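Local coordinates for lipopolysaccharide biosynthesis protein wbpB (Thermus thermophilus, PDB 3O9Z) that probably acts as an NAD-dependent dehydrogenase in the biosynthesis of the sugar 2,3-diacetamido-2,3-dideoxy-D-mannuronic acid, at residues H201-A206 with P298-S303. Numbering follows the deposited sequence.
Sequences HVEVHA and PLSQPS
His205 places CG anti to its carbonyl carbon (chi1 -58°), and chi2 151° then turns the ring so that one face lies under Pro302 CB, while Ser300 (chi1 64°) sets OG between its own backbone N and carbonyl carbon, where a water can reach it. Pro302 CB sits over the centre of the His205 ring, 3.3 Å above its plane, a CH-pi contact. Glu203, extended beyond CG, holds that imidazole: His205 NE2 donates to Glu203 OE1 at 2.9 Å, in the ring plane and onto the anti lone pair. The other oxygen, Glu203 OE2, takes a 2.6 Å bond from His201 NE2, so one carboxylate bridges two histidines. A water ties Glu203 OE1 to Ser303 N.

Where the tail meets the strand, Ser300 N donates to Val204 O over 2.9 Å, and Leu299 CA adds a CA-H...O contact to the same oxygen. A second water accepts from Val204 N, donates to Pro298 O and bonds Ser300 OG. Leu299 CD2 lies 3.5 Å from Ala206 N, beside the classic bulge that His205 and Ala206 form opposite Ala213.

The C-terminal tail thus runs across strand 199-207, the outer strand of the C-terminal domain's sheet within this chain, away from the NAD site. A carboxylate gripped by two imidazole N-H groups and a water probably stays ionised, and its OE1, by fixing the ring's rotation, links the CH-pi contact to Ser303.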
loop_
_atom_site.group_PDB
_atom_site.type_symbol
_atom_site.label_atom_id
_atom_site.label_comp_id
_atom_site.label_asym_id
_atom_site.label_seq_id
_atom_site.Cartn_x
_atom_site.Cartn_y
_atom_site.Cartn_z
ATOM N N HIS A 201 17.230 -10.705 36.859
ATOM C CA HIS A 201 15.857 -11.119 37.095
ATOM C C HIS A 201 14.954 -10.070 36.478
ATOM O O HIS A 201 15.222 -8.877 36.575
ATOM C CB HIS A 201 15.592 -11.232 38.606
ATOM C CG HIS A 201 14.164 -11.499 38.971
ATOM N ND1 HIS A 201 13.518 -12.679 38.668
ATOM C CD2 HIS A 201 13.289 -10.773 39.709
ATOM C CE1 HIS A 201 12.292 -12.650 39.161
ATOM N NE2 HIS A 201 12.130 -11.505 39.799
ATOM N N VAL A 202 13.917 -10.519 35.780
ATOM C CA VAL A 202 12.958 -9.596 35.168
ATOM C C VAL A 202 11.537 -9.982 35.556
ATOM O O VAL A 202 11.215 -11.186 35.588
ATOM C CB VAL A 202 13.016 -9.712 33.627
ATOM C CG1 VAL A 202 11.966 -8.774 32.999
ATOM C CG2 VAL A 202 14.388 -9.321 33.138
ATOM N N GLU A 203 10.700 -9.010 35.915
ATOM C CA GLU A 203 9.275 -9.241 36.203
ATOM C C GLU A 203 8.426 -8.243 35.425
ATOM O O GLU A 203 8.820 -7.093 35.252
ATOM C CB GLU A 203 8.910 -8.984 37.679
ATOM C CG GLU A 203 9.731 -9.799 38.620
ATOM C CD GLU A 203 9.451 -9.552 40.080
ATOM O OE1 GLU A 203 8.578 -8.754 40.490
ATOM O OE2 GLU A 203 10.183 -10.175 40.866
ATOM N N VAL A 204 7.226 -8.651 35.023
ATOM C CA VAL A 204 6.273 -7.710 34.446
ATOM C C VAL A 204 5.001 -7.798 35.258
ATOM O O VAL A 204 4.541 -8.927 35.567
ATOM C CB VAL A 204 6.067 -7.950 32.948
ATOM C CG1 VAL A 204 5.542 -9.358 32.678
ATOM C CG2 VAL A 204 5.084 -6.942 32.389
ATOM N N HIS A 205 4.472 -6.640 35.666
ATOM C CA HIS A 205 3.347 -6.562 36.598
ATOM C C HIS A 205 2.053 -6.080 35.947
ATOM O O HIS A 205 0.960 -6.304 36.483
ATOM C CB HIS A 205 3.679 -5.594 37.742
ATOM C CG HIS A 205 4.909 -5.968 38.499
ATOM N ND1 HIS A 205 5.709 -5.023 39.115
ATOM C CD2 HIS A 205 5.482 -7.172 38.730
ATOM C CE1 HIS A 205 6.726 -5.638 39.688
ATOM N NE2 HIS A 205 6.612 -6.939 39.476
ATOM N N ALA A 206 2.195 -5.388 34.817
ATOM C CA ALA A 206 1.029 -4.806 34.108
ATOM C C ALA A 206 1.399 -4.790 32.654
ATOM O O ALA A 206 2.517 -4.466 32.270
ATOM C CB ALA A 206 0.714 -3.372 34.580
ATOM N N PRO A 298 5.286 -14.289 31.533
ATOM C CA PRO A 298 4.014 -14.184 32.222
ATOM C C PRO A 298 3.988 -13.068 33.252
ATOM O O PRO A 298 5.005 -12.814 33.915
ATOM C CB PRO A 298 3.856 -15.550 32.905
ATOM C CG PRO A 298 4.745 -16.472 32.099
ATOM C CD PRO A 298 5.917 -15.612 31.697
ATOM N N LEU A 299 2.828 -12.441 33.364
ATOM C CA LEU A 299 2.537 -11.492 34.428
ATOM C C LEU A 299 2.722 -12.118 35.800
ATOM O O LEU A 299 2.387 -13.286 36.056
ATOM C CB LEU A 299 1.117 -10.938 34.309
ATOM C CG LEU A 299 0.887 -9.906 33.210
ATOM C CD1 LEU A 299 -0.618 -9.708 32.967
ATOM C CD2 LEU A 299 1.514 -8.557 33.567
ATOM N N SER A 300 3.307 -11.345 36.703
ATOM C CA SER A 300 3.349 -11.767 38.088
ATOM C C SER A 300 2.843 -10.693 39.040
ATOM O O SER A 300 2.727 -9.518 38.682
ATOM C CB SER A 300 4.773 -12.156 38.438
ATOM O OG SER A 300 5.652 -11.046 38.355
ATOM N N GLN A 301 2.543 -11.096 40.273
ATOM C CA GLN A 301 1.986 -10.174 41.240
ATOM C C GLN A 301 3.186 -9.620 42.010
ATOM O O GLN A 301 3.935 -10.399 42.584
ATOM C CB GLN A 301 1.098 -10.917 42.245
ATOM C CG GLN A 301 0.500 -9.980 43.290
ATOM C CD GLN A 301 -0.695 -9.221 42.743
ATOM O OE1 GLN A 301 -1.345 -9.661 41.789
ATOM N NE2 GLN A 301 -0.988 -8.068 43.342
ATOM N N PRO A 302 3.348 -8.295 42.017
ATOM C CA PRO A 302 4.537 -7.713 42.644
ATOM C C PRO A 302 4.453 -7.774 44.161
ATOM O O PRO A 302 3.380 -7.580 44.743
ATOM C CB PRO A 302 4.506 -6.259 42.169
ATOM C CG PRO A 302 3.065 -5.973 41.886
ATOM C CD PRO A 302 2.480 -7.278 41.394
ATOM N N SER A 303 5.588 -8.045 44.788
ATOM C CA SER A 303 5.727 -7.737 46.218
ATOM C C SER A 303 5.707 -6.217 46.387
ATOM O O SER A 303 6.022 -5.488 45.437
ATOM C CB SER A 303 7.054 -8.298 46.718
ATOM O OG SER A 303 8.123 -7.601 46.093
HETATM O O HOH W 1 7.761 -8.970 42.985
HETATM O O HOH W 2 6.649 -11.476 35.692
#